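Amino Transferase (Eubacterium rectale, PDB 3ELE) probably transfers amino groups between amino acids and keto acids, as a pyridoxal-5'-phosphate-dependent enzyme of the class I and II aminotransferase family. Local coordinates at residues L315-L320 / I382-M386; F334-A340 / G369-Y375; K351-V357 / K391-Y396. All coordinates share one frame. Numbering follows the deposited sequence.

Contact 1. Residues L315-L320 / I382-M386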
loop_
_atom_site.group_PDB
_atom_site.type_symbol
_atom_site.label_atom_id
_atom_site.label_comp_id
_atom_site.label_asym_id
_atom_site.label_seq_id
_atom_site.Cartn_x
_atom_site.Cartn_y
_atom_site.Cartn_z
ATOM N N LEU A 315 22.008 29.184 -5.620
ATOM C CA LEU A 315 21.501 30.480 -5.164
ATOM C C LEU A 315 21.497 30.512 -3.618
ATOM O O LEU A 315 22.080 31.400 -3.023
ATOM C CB LEU A 315 20.105 30.723 -5.743
ATOM C CG LEU A 315 19.471 32.106 -5.667
ATOM C CD1 LEU A 315 20.271 33.113 -6.531
ATOM C CD2 LEU A 315 18.033 32.014 -6.196
ATOM N N LEU A 316 20.912 29.495 -2.988
ATOM C CA LEU A 316 20.857 29.401 -1.514
ATOM C C LEU A 316 22.253 29.285 -0.878
ATOM O O LEU A 316 22.543 29.946 0.129
ATOM C CB LEU A 316 19.980 28.204 -1.083
ATOM C CG LEU A 316 19.565 28.070 0.381
ATOM C CD1 LEU A 316 18.701 29.287 0.785
ATOM C CD2 LEU A 316 18.819 26.771 0.591
ATOM N N TYR A 317 23.112 28.447 -1.465
ATOM C CA TYR A 317 24.477 28.252 -0.959
ATOM C C TYR A 317 25.299 29.546 -1.048
ATOM O O TYR A 317 25.966 29.918 -0.072
ATOM C CB TYR A 317 25.195 27.109 -1.702
ATOM C CG TYR A 317 26.605 26.844 -1.210
ATOM C CD1 TYR A 317 26.823 26.152 -0.014
ATOM C CD2 TYR A 317 27.725 27.288 -1.928
ATOM C CE1 TYR A 317 28.100 25.899 0.454
ATOM C CE2 TYR A 317 29.026 27.044 -1.450
ATOM C CZ TYR A 317 29.203 26.335 -0.253
ATOM O OH TYR A 317 30.480 26.073 0.242
ATOM N N GLU A 318 25.246 30.209 -2.209
ATOM C CA GLU A 318 25.971 31.462 -2.429
ATOM C C GLU A 318 25.526 32.557 -1.453
ATOM O O GLU A 318 26.360 33.201 -0.834
ATOM C CB GLU A 318 25.840 31.965 -3.884
ATOM C CG GLU A 318 26.580 31.120 -4.925
ATOM N N GLY A 319 24.223 32.746 -1.302
ATOM C CA GLY A 319 23.699 33.781 -0.408
ATOM C C GLY A 319 23.955 33.540 1.071
ATOM O O GLY A 319 24.361 34.452 1.783
ATOM N N LEU A 320 23.728 32.307 1.525
ATOM C CA LEU A 320 23.949 31.953 2.944
ATOM C C LEU A 320 25.431 32.013 3.320
ATOM O O LEU A 320 25.777 32.535 4.379
ATOM C CB LEU A 320 23.353 30.577 3.287
ATOM C CG LEU A 320 21.826 30.406 3.309
ATOM C CD1 LEU A 320 21.516 28.973 3.798
ATOM C CD2 LEU A 320 21.106 31.430 4.175
ATOM N N ILE A 382 13.754 32.272 -2.608
ATOM C CA ILE A 382 15.140 32.145 -2.096
ATOM C C ILE A 382 15.848 33.518 -2.108
ATOM O O ILE A 382 16.472 33.894 -1.121
ATOM C CB ILE A 382 16.016 31.112 -2.881
ATOM C CG1 ILE A 382 15.425 29.710 -2.797
ATOM C CG2 ILE A 382 17.441 31.073 -2.307
ATOM C CD1 ILE A 382 16.257 28.648 -3.520
ATOM N N LYS A 383 15.703 34.271 -3.203
ATOM C CA LYS A 383 16.297 35.624 -3.315
ATOM C C LYS A 383 15.658 36.623 -2.344
ATOM O O LYS A 383 16.374 37.397 -1.696
ATOM C CB LYS A 383 16.177 36.186 -4.735
ATOM C CG LYS A 383 16.830 35.343 -5.816
ATOM C CD LYS A 383 16.790 36.076 -7.125
ATOM C CE LYS A 383 17.406 35.276 -8.237
ATOM N NZ LYS A 383 17.449 36.110 -9.475
ATOM N N HIS A 384 14.323 36.569 -2.225
ATOM C CA HIS A 384 13.590 37.488 -1.320
ATOM C C HIS A 384 13.843 37.145 0.161
ATOM O O HIS A 384 13.681 37.996 1.029
ATOM C CB HIS A 384 12.073 37.539 -1.603
ATOM C CG HIS A 384 11.729 37.853 -3.028
ATOM N ND1 HIS A 384 10.754 37.171 -3.724
ATOM C CD2 HIS A 384 12.291 38.709 -3.911
ATOM C CE1 HIS A 384 10.697 37.631 -4.960
ATOM N NE2 HIS A 384 11.618 38.566 -5.100
ATOM N N SER A 385 14.270 35.915 0.449
ATOM C CA SER A 385 14.581 35.494 1.824
ATOM C C SER A 385 15.896 36.036 2.398
ATOM O O SER A 385 16.055 36.043 3.625
ATOM C CB SER A 385 14.640 33.974 1.920
ATOM O OG SER A 385 15.812 33.446 1.317
HETATM N N MSE A 386 16.823 36.480 1.534
HETATM C CA MSE A 386 18.190 36.868 1.982
HETATM C C MSE A 386 18.295 37.963 3.037
HETATM O O MSE A 386 19.072 37.811 3.979
HETATM C CB MSE A 386 19.147 37.092 0.792
HETATM C CG MSE A 386 19.444 35.787 0.041
HETATM SE SE MSE A 386 20.362 34.501 1.159
HETATM C CE MSE A 386 19.922 32.873 0.244
#

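Contact 2. Residues F334-A340 / G369-Y375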
loop_
_atom_site.group_PDB
_atom_site.type_symbol
_atom_site.label_atom_id
_atom_site.label_comp_id
_atom_site.label_asym_id
_atom_site.label_seq_id
_atom_site.Cartn_x
_atom_site.Cartn_y
_atom_site.Cartn_z
ATOM N N PHE A 334 17.440 17.533 -2.432
ATOM C CA PHE A 334 17.056 18.967 -2.438
ATOM C C PHE A 334 16.918 19.590 -1.042
ATOM O O PHE A 334 16.034 20.412 -0.780
ATOM C CB PHE A 334 15.884 19.257 -3.393
ATOM C CG PHE A 334 14.713 18.298 -3.295
ATOM C CD1 PHE A 334 14.031 18.093 -2.086
ATOM C CD2 PHE A 334 14.209 17.687 -4.457
ATOM C CE1 PHE A 334 12.910 17.244 -2.026
ATOM C CE2 PHE A 334 13.080 16.847 -4.407
ATOM C CZ PHE A 334 12.436 16.620 -3.198
ATOM N N TYR A 335 17.864 19.214 -0.175
ATOM C CA TYR A 335 17.944 19.690 1.195
ATOM C C TYR A 335 19.347 20.242 1.454
ATOM O O TYR A 335 20.341 19.599 1.083
ATOM C CB TYR A 335 17.676 18.533 2.139
ATOM C CG TYR A 335 16.429 17.768 1.821
ATOM C CD1 TYR A 335 15.172 18.297 2.110
ATOM C CD2 TYR A 335 16.495 16.525 1.189
ATOM C CE1 TYR A 335 14.003 17.593 1.796
ATOM C CE2 TYR A 335 15.350 15.823 0.874
ATOM C CZ TYR A 335 14.099 16.359 1.179
ATOM O OH TYR A 335 12.964 15.659 0.882
HETATM N N MSE A 336 19.438 21.431 2.045
HETATM C CA MSE A 336 20.727 21.974 2.434
HETATM C C MSE A 336 20.873 21.873 3.955
HETATM O O MSE A 336 19.967 22.270 4.708
HETATM C CB MSE A 336 20.909 23.392 1.953
HETATM C CG MSE A 336 22.357 23.881 2.132
HETATM SE SE MSE A 336 22.674 25.421 1.142
HETATM C CE MSE A 336 22.564 24.646 -0.590
ATOM N N PHE A 337 22.028 21.365 4.382
ATOM C CA PHE A 337 22.349 21.151 5.793
ATOM C C PHE A 337 23.254 22.324 6.204
ATOM O O PHE A 337 24.380 22.462 5.697
ATOM C CB PHE A 337 23.013 19.770 5.956
ATOM C CG PHE A 337 22.606 19.042 7.197
ATOM C CD1 PHE A 337 21.272 18.731 7.418
ATOM C CD2 PHE A 337 23.558 18.603 8.126
ATOM C CE1 PHE A 337 20.879 18.066 8.564
ATOM C CE2 PHE A 337 23.171 17.906 9.261
ATOM C CZ PHE A 337 21.830 17.625 9.468
ATOM N N VAL A 338 22.728 23.183 7.090
ATOM C CA VAL A 338 23.389 24.427 7.529
ATOM C C VAL A 338 23.616 24.374 9.039
ATOM O O VAL A 338 22.729 23.924 9.797
ATOM C CB VAL A 338 22.514 25.646 7.159
ATOM C CG1 VAL A 338 23.163 26.993 7.569
ATOM C CG2 VAL A 338 22.210 25.651 5.665
ATOM N N LYS A 339 24.805 24.792 9.480
ATOM C CA LYS A 339 25.096 24.817 10.902
ATOM C C LYS A 339 24.325 25.962 11.588
ATOM O O LYS A 339 24.321 27.093 11.092
ATOM C CB LYS A 339 26.605 24.911 11.223
ATOM C CG LYS A 339 26.766 24.605 12.713
ATOM C CD LYS A 339 28.069 24.228 13.296
ATOM C CE LYS A 339 27.769 23.552 14.702
ATOM N NZ LYS A 339 26.545 24.102 15.487
ATOM N N ALA A 340 23.670 25.650 12.712
ATOM C CA ALA A 340 22.949 26.660 13.507
ATOM C C ALA A 340 23.950 27.656 14.121
ATOM O O ALA A 340 25.119 27.312 14.341
ATOM C CB ALA A 340 22.131 26.001 14.607
ATOM N N GLY A 369 22.608 20.919 16.588
ATOM C CA GLY A 369 23.459 22.014 16.132
ATOM C C GLY A 369 23.359 22.387 14.662
ATOM O O GLY A 369 23.988 23.356 14.250
ATOM N N TRP A 370 22.571 21.636 13.883
ATOM C CA TRP A 370 22.381 21.855 12.442
ATOM C C TRP A 370 20.909 22.017 12.134
ATOM O O TRP A 370 20.053 21.787 12.988
ATOM C CB TRP A 370 22.927 20.663 11.648
ATOM C CG TRP A 370 24.406 20.530 11.696
ATOM C CD1 TRP A 370 25.142 20.079 12.743
ATOM C CD2 TRP A 370 25.349 20.876 10.660
ATOM N NE1 TRP A 370 26.468 20.107 12.433
ATOM C CE2 TRP A 370 26.634 20.572 11.156
ATOM C CE3 TRP A 370 25.227 21.387 9.351
ATOM C CZ2 TRP A 370 27.817 20.773 10.400
ATOM C CZ3 TRP A 370 26.396 21.591 8.586
ATOM C CH2 TRP A 370 27.679 21.273 9.119
ATOM N N VAL A 371 20.623 22.483 10.924
ATOM C CA VAL A 371 19.253 22.609 10.433
ATOM C C VAL A 371 19.170 22.163 8.975
ATOM O O VAL A 371 20.174 22.167 8.264
ATOM C CB VAL A 371 18.716 24.045 10.547
ATOM C CG1 VAL A 371 18.704 24.498 12.006
ATOM C CG2 VAL A 371 19.517 25.033 9.633
ATOM N N ARG A 372 17.970 21.777 8.560
ATOM C CA ARG A 372 17.687 21.381 7.198
ATOM C C ARG A 372 16.819 22.467 6.566
ATOM O O ARG A 372 15.746 22.806 7.092
ATOM C CB ARG A 372 16.940 20.053 7.140
ATOM C CG ARG A 372 16.754 19.584 5.685
ATOM C CD ARG A 372 15.811 18.439 5.556
ATOM N NE ARG A 372 14.414 18.842 5.670
ATOM C CZ ARG A 372 13.367 18.035 5.456
ATOM N NH1 ARG A 372 13.530 16.768 5.141
ATOM N NH2 ARG A 372 12.136 18.509 5.584
ATOM N N ILE A 373 17.278 22.961 5.418
ATOM C CA ILE A 373 16.589 23.983 4.620
ATOM C C ILE A 373 16.283 23.315 3.262
ATOM O O ILE A 373 17.190 23.003 2.503
ATOM C CB ILE A 373 17.506 25.230 4.422
ATOM C CG1 ILE A 373 18.035 25.756 5.766
ATOM C CG2 ILE A 373 16.780 26.310 3.656
ATOM C CD1 ILE A 373 18.787 27.093 5.718
ATOM N N SER A 374 15.013 23.037 2.984
ATOM C CA SER A 374 14.618 22.411 1.721
ATOM C C SER A 374 14.641 23.489 0.648
ATOM O O SER A 374 14.242 24.631 0.930
ATOM C CB SER A 374 13.210 21.809 1.816
ATOM O OG SER A 374 13.110 20.898 2.889
ATOM N N TYR A 375 15.136 23.154 -0.550
ATOM C CA TYR A 375 15.159 24.122 -1.684
ATOM C C TYR A 375 14.340 23.696 -2.902
ATOM O O TYR A 375 14.436 24.332 -3.971
ATOM C CB TYR A 375 16.569 24.615 -2.018
ATOM C CG TYR A 375 17.581 23.553 -2.303
ATOM C CD1 TYR A 375 17.734 23.044 -3.596
ATOM C CD2 TYR A 375 18.420 23.074 -1.303
ATOM C CE1 TYR A 375 18.683 22.059 -3.870
ATOM C CE2 TYR A 375 19.397 22.096 -1.591
ATOM C CZ TYR A 375 19.515 21.603 -2.888
ATOM O OH TYR A 375 20.438 20.631 -3.215
HETATM O O HOH W 1 20.516 18.805 -1.435
#

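Contact 3. Residues K351-V357 / K391-Y396. With EDO (1,2-ethanediol), chain G.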
loop_
_atom_site.group_PDB
_atom_site.type_symbol
_atom_site.label_atom_id
_atom_site.label_comp_id
_atom_site.label_asym_id
_atom_site.label_seq_id
_atom_site.Cartn_x
_atom_site.Cartn_y
_atom_site.Cartn_z
ATOM N N LYS A 351 14.438 31.683 16.578
ATOM C CA LYS A 351 14.958 32.992 16.145
ATOM C C LYS A 351 14.733 33.226 14.635
ATOM O O LYS A 351 14.398 34.335 14.220
ATOM C CB LYS A 351 16.439 33.155 16.507
ATOM C CG LYS A 351 16.736 33.249 18.009
ATOM C CD LYS A 351 16.184 34.519 18.602
ATOM C CE LYS A 351 16.594 34.734 20.051
ATOM N NZ LYS A 351 15.994 36.028 20.539
ATOM N N ALA A 352 14.909 32.174 13.832
ATOM C CA ALA A 352 14.617 32.211 12.394
ATOM C C ALA A 352 13.140 32.540 12.209
ATOM O O ALA A 352 12.801 33.431 11.440
ATOM C CB ALA A 352 14.940 30.864 11.743
ATOM N N LYS A 353 12.291 31.844 12.981
ATOM C CA LYS A 353 10.818 32.034 12.974
ATOM C C LYS A 353 10.407 33.504 13.214
ATOM O O LYS A 353 9.420 33.954 12.636
ATOM C CB LYS A 353 10.132 31.114 14.006
ATOM C CG LYS A 353 8.985 30.311 13.481
ATOM C CD LYS A 353 8.433 29.434 14.586
ATOM C CE LYS A 353 7.603 28.296 14.066
ATOM N NZ LYS A 353 7.071 27.469 15.195
ATOM N N GLU A 354 11.180 34.254 14.017
ATOM C CA GLU A 354 10.924 35.695 14.255
ATOM C C GLU A 354 10.954 36.561 12.980
ATOM O O GLU A 354 10.407 37.676 12.992
ATOM C CB GLU A 354 11.928 36.320 15.250
ATOM C CG GLU A 354 11.971 35.731 16.662
ATOM C CD GLU A 354 12.957 36.458 17.607
ATOM O OE1 GLU A 354 13.866 37.180 17.140
ATOM O OE2 GLU A 354 12.822 36.301 18.840
ATOM N N GLU A 355 11.640 36.094 11.929
ATOM C CA GLU A 355 11.731 36.793 10.632
ATOM C C GLU A 355 11.046 36.004 9.511
ATOM O O GLU A 355 11.337 36.217 8.326
ATOM C CB GLU A 355 13.209 37.050 10.265
ATOM C CG GLU A 355 14.055 37.703 11.370
ATOM C CD GLU A 355 13.452 38.990 11.911
ATOM O OE1 GLU A 355 12.874 39.759 11.113
ATOM O OE2 GLU A 355 13.567 39.233 13.135
ATOM N N ASP A 356 10.129 35.111 9.901
ATOM C CA ASP A 356 9.346 34.267 8.994
ATOM C C ASP A 356 10.144 33.330 8.077
ATOM O O ASP A 356 9.701 33.007 6.967
ATOM C CB ASP A 356 8.318 35.124 8.228
ATOM C CG ASP A 356 7.223 35.655 9.126
ATOM O OD1 ASP A 356 6.492 34.814 9.699
ATOM O OD2 ASP A 356 7.063 36.897 9.214
ATOM N N VAL A 357 11.290 32.861 8.587
ATOM C CA VAL A 357 12.118 31.866 7.924
ATOM C C VAL A 357 11.796 30.559 8.627
ATOM O O VAL A 357 12.094 30.404 9.820
ATOM C CB VAL A 357 13.616 32.209 8.002
ATOM C CG1 VAL A 357 14.466 31.063 7.445
ATOM C CG2 VAL A 357 13.888 33.529 7.230
ATOM N N LYS A 391 19.305 39.332 8.707
ATOM C CA LYS A 391 18.818 39.856 9.996
ATOM C C LYS A 391 18.931 38.797 11.101
ATOM O O LYS A 391 19.307 39.126 12.229
ATOM C CB LYS A 391 17.381 40.371 9.869
ATOM C CG LYS A 391 16.878 41.117 11.096
ATOM C CD LYS A 391 15.603 41.884 10.790
ATOM C CE LYS A 391 15.036 42.544 12.041
ATOM N NZ LYS A 391 13.816 43.375 11.752
ATOM N N ILE A 392 18.614 37.541 10.770
ATOM C CA ILE A 392 18.763 36.417 11.718
ATOM C C ILE A 392 20.238 36.319 12.176
ATOM O O ILE A 392 20.508 36.264 13.372
ATOM C CB ILE A 392 18.301 35.064 11.117
ATOM C CG1 ILE A 392 16.787 35.050 10.878
ATOM C CG2 ILE A 392 18.674 33.893 12.042
ATOM C CD1 ILE A 392 16.362 33.988 9.864
ATOM N N TYR A 393 21.151 36.329 11.206
ATOM C CA TYR A 393 22.601 36.289 11.439
ATOM C C TYR A 393 23.055 37.399 12.400
ATOM O O TYR A 393 23.789 37.132 13.355
ATOM C CB TYR A 393 23.353 36.413 10.110
ATOM C CG TYR A 393 24.805 36.065 10.236
ATOM C CD1 TYR A 393 25.210 34.729 10.179
ATOM C CD2 TYR A 393 25.777 37.054 10.429
ATOM C CE1 TYR A 393 26.530 34.377 10.299
ATOM C CE2 TYR A 393 27.123 36.707 10.549
ATOM C CZ TYR A 393 27.473 35.355 10.480
ATOM O OH TYR A 393 28.764 34.965 10.589
ATOM N N LYS A 394 22.600 38.624 12.116
ATOM C CA LYS A 394 22.819 39.818 12.959
ATOM C C LYS A 394 22.389 39.677 14.428
ATOM O O LYS A 394 22.991 40.325 15.282
ATOM C CB LYS A 394 22.139 41.082 12.380
ATOM C CG LYS A 394 23.048 42.052 11.623
ATOM C CD LYS A 394 23.400 41.641 10.207
ATOM C CE LYS A 394 24.222 42.748 9.534
ATOM N NZ LYS A 394 24.517 42.466 8.098
ATOM N N LYS A 395 21.345 38.887 14.706
ATOM C CA LYS A 395 20.886 38.626 16.096
ATOM C C LYS A 395 21.996 38.011 16.953
ATOM O O LYS A 395 22.089 38.302 18.140
ATOM C CB LYS A 395 19.678 37.667 16.156
ATOM C CG LYS A 395 18.387 38.134 15.455
ATOM C CD LYS A 395 17.324 37.009 15.462
ATOM C CE LYS A 395 16.065 37.379 14.673
ATOM N NZ LYS A 395 15.302 38.504 15.254
ATOM N N TYR A 396 22.795 37.141 16.326
ATOM C CA TYR A 396 23.913 36.440 16.952
ATOM C C TYR A 396 25.238 37.166 16.835
ATOM O O TYR A 396 26.039 37.119 17.765
ATOM C CB TYR A 396 24.069 35.051 16.327
ATOM C CG TYR A 396 22.929 34.129 16.655
ATOM C CD1 TYR A 396 22.984 33.308 17.786
ATOM C CD2 TYR A 396 21.782 34.082 15.856
ATOM C CE1 TYR A 396 21.948 32.456 18.099
ATOM C CE2 TYR A 396 20.725 33.224 16.167
ATOM C CZ TYR A 396 20.815 32.412 17.290
ATOM O OH TYR A 396 19.796 31.554 17.624
HETATM C C1 EDO G . 7.315 37.302 13.723
HETATM O O1 EDO G . 8.008 38.366 14.382
HETATM C C2 EDO G . 5.971 37.085 14.393
HETATM O O2 EDO G . 5.592 35.715 14.250
#

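Contact 1. Residues L315-L320 / I382-M386
Two helices run side by side here, their segment axes 10.0 Å apart and only 11° from parallel. No hydrogen bond joins them, so the contact rests on van der Waals packing. Ile382 opens the second segment and points at the first. Its CG2 lies 3.8 Å from Leu316 CD1, and its CB is 4.0 Å from Leu315 CD2. Lys383 adds the aliphatic part of its chain: CG sits 3.6 Å from Leu315 CD2, at the exposed border of the contact. Ser385 turns its hydroxyl back onto its own helix, where OG donates a 2.6 Å hydrogen bond to Ile382 O. Met386, a selenomethionine, makes the main interlock. It enters as a knob into a hole formed by Leu315, Leu316, Gly319 and Leu320. Its SE rests 3.7 Å from Gly319 C, and its CE reaches 3.8 Å from Leu316 CD1. Glycine makes room for this knob, since a CB on Gly319 would lie 2.6 Å from Met386 SE, a clash. Leu316 and Leu320 also turn to strand 335-339, touching Met336 and Val338. The segments belong to helices 306-323 and 379-396, which pack as near-parallel neighbours in the C-terminal alpha/beta small domain of fold-type I PLP-dependent aminotransferases.

Contact 2. Residues F334-A340 / G369-Y375
Four backbone hydrogen bonds join the two central strands of the antiparallel small-domain sheet of a fold-type I aminotransferase, and one more extends the ladder at each end. Met336 N to Ile373 O is 2.8 Å, and Ile373 N to Met336 O is 2.9 Å. Val338 N to Val371 O is 3.0 Å, and Val371 N to Val338 O is 2.8 Å. Tyr375 N to Phe334 O, 2.9 Å, lies at one end. Ala340 N to Gly369 O, 2.8 Å, lies at the other, where Lys339 NZ also donates to Gly369 O at 2.9 Å. Tyr335 and Arg372 lie on the face that also carries Phe337 and Trp370. Tyr335 CE1 sits over the Arg372 guanidinium, 3.5 Å from NH1. Arg372 bonds to Asn183 and Ser41, and Tyr335 OH to Tyr220. Asn183 and Tyr220 line the PLP pocket, and the Tyr335 side chain is about 4 Å from the cofactor, so this end of the sheet reaches the active site. Farther along, Phe337 CD2 meets Trp370 CE3 at 3.5 Å, although the near-parallel rings barely overlap. On the other face, Val338 CG2 packs 3.7 Å from Ile373 CD1. Back on the Trp370 face, Lys339 CB lies over the six-membered ring of Trp370, 4.1 Å from its centroid.

Contact 3. Residues K351-V357 / K391-Y396
Charge pairing dominates the outer side of this contact. Lys395 NZ bridges two carboxylates, with salt bridges to Glu354 OE1 at 2.7 Å and Glu355 OE2 at 2.8 Å. Longer pairs widen the network: Glu355 OE1 to Lys391 NZ is 3.8 Å, and Lys351 NZ to Glu354 OE2 is 3.6 Å. The acids sit where helix 345-353 gives way to a turn. A Schellman motif ends this helix, with Asp356 at positive phi as the C-prime residue. Its bonds are Val357 N to Ala352 O, 3.3 Å, and Asp356 N to Lys353 O, 3.1 Å. The chain then enters strand 357-358, while Asp356 forms a salt bridge with Arg28. Apolar packing lies beneath the charges. Ile392 CD1 is 3.9 Å from Ala352 CB and 3.6 Å from Val357 CG2. Glu355 CG adds a contact 3.8 Å from Ile392 CG1. At the far end, Lys351 CG comes within 3.5 Å of Tyr396 OH, which is hydrogen-bonded to Glu342.

How the contacts relate
All three contacts lie on the same side of the chain's centre, with their own centres 13 to 15 Å apart. Contact 2 is the middle of the antiparallel sheet. Contact 1 packs against it: Leu316 CD2 lies 3.7 Å from Ile373 CG2. Contacts 1 and 3 share helix 379-396 at successive levels, without touching. Along the chain, helix 306-323 comes first, then strand 335-339, helix 345-353, strand 370-374 and helix 379-396. Contact 2 is thus nested within the loop closed by contact 1, and contact 3 crosses both. The last helix packs on both earlier ones in the C-terminal small domain, whose sheet reaches the PLP site.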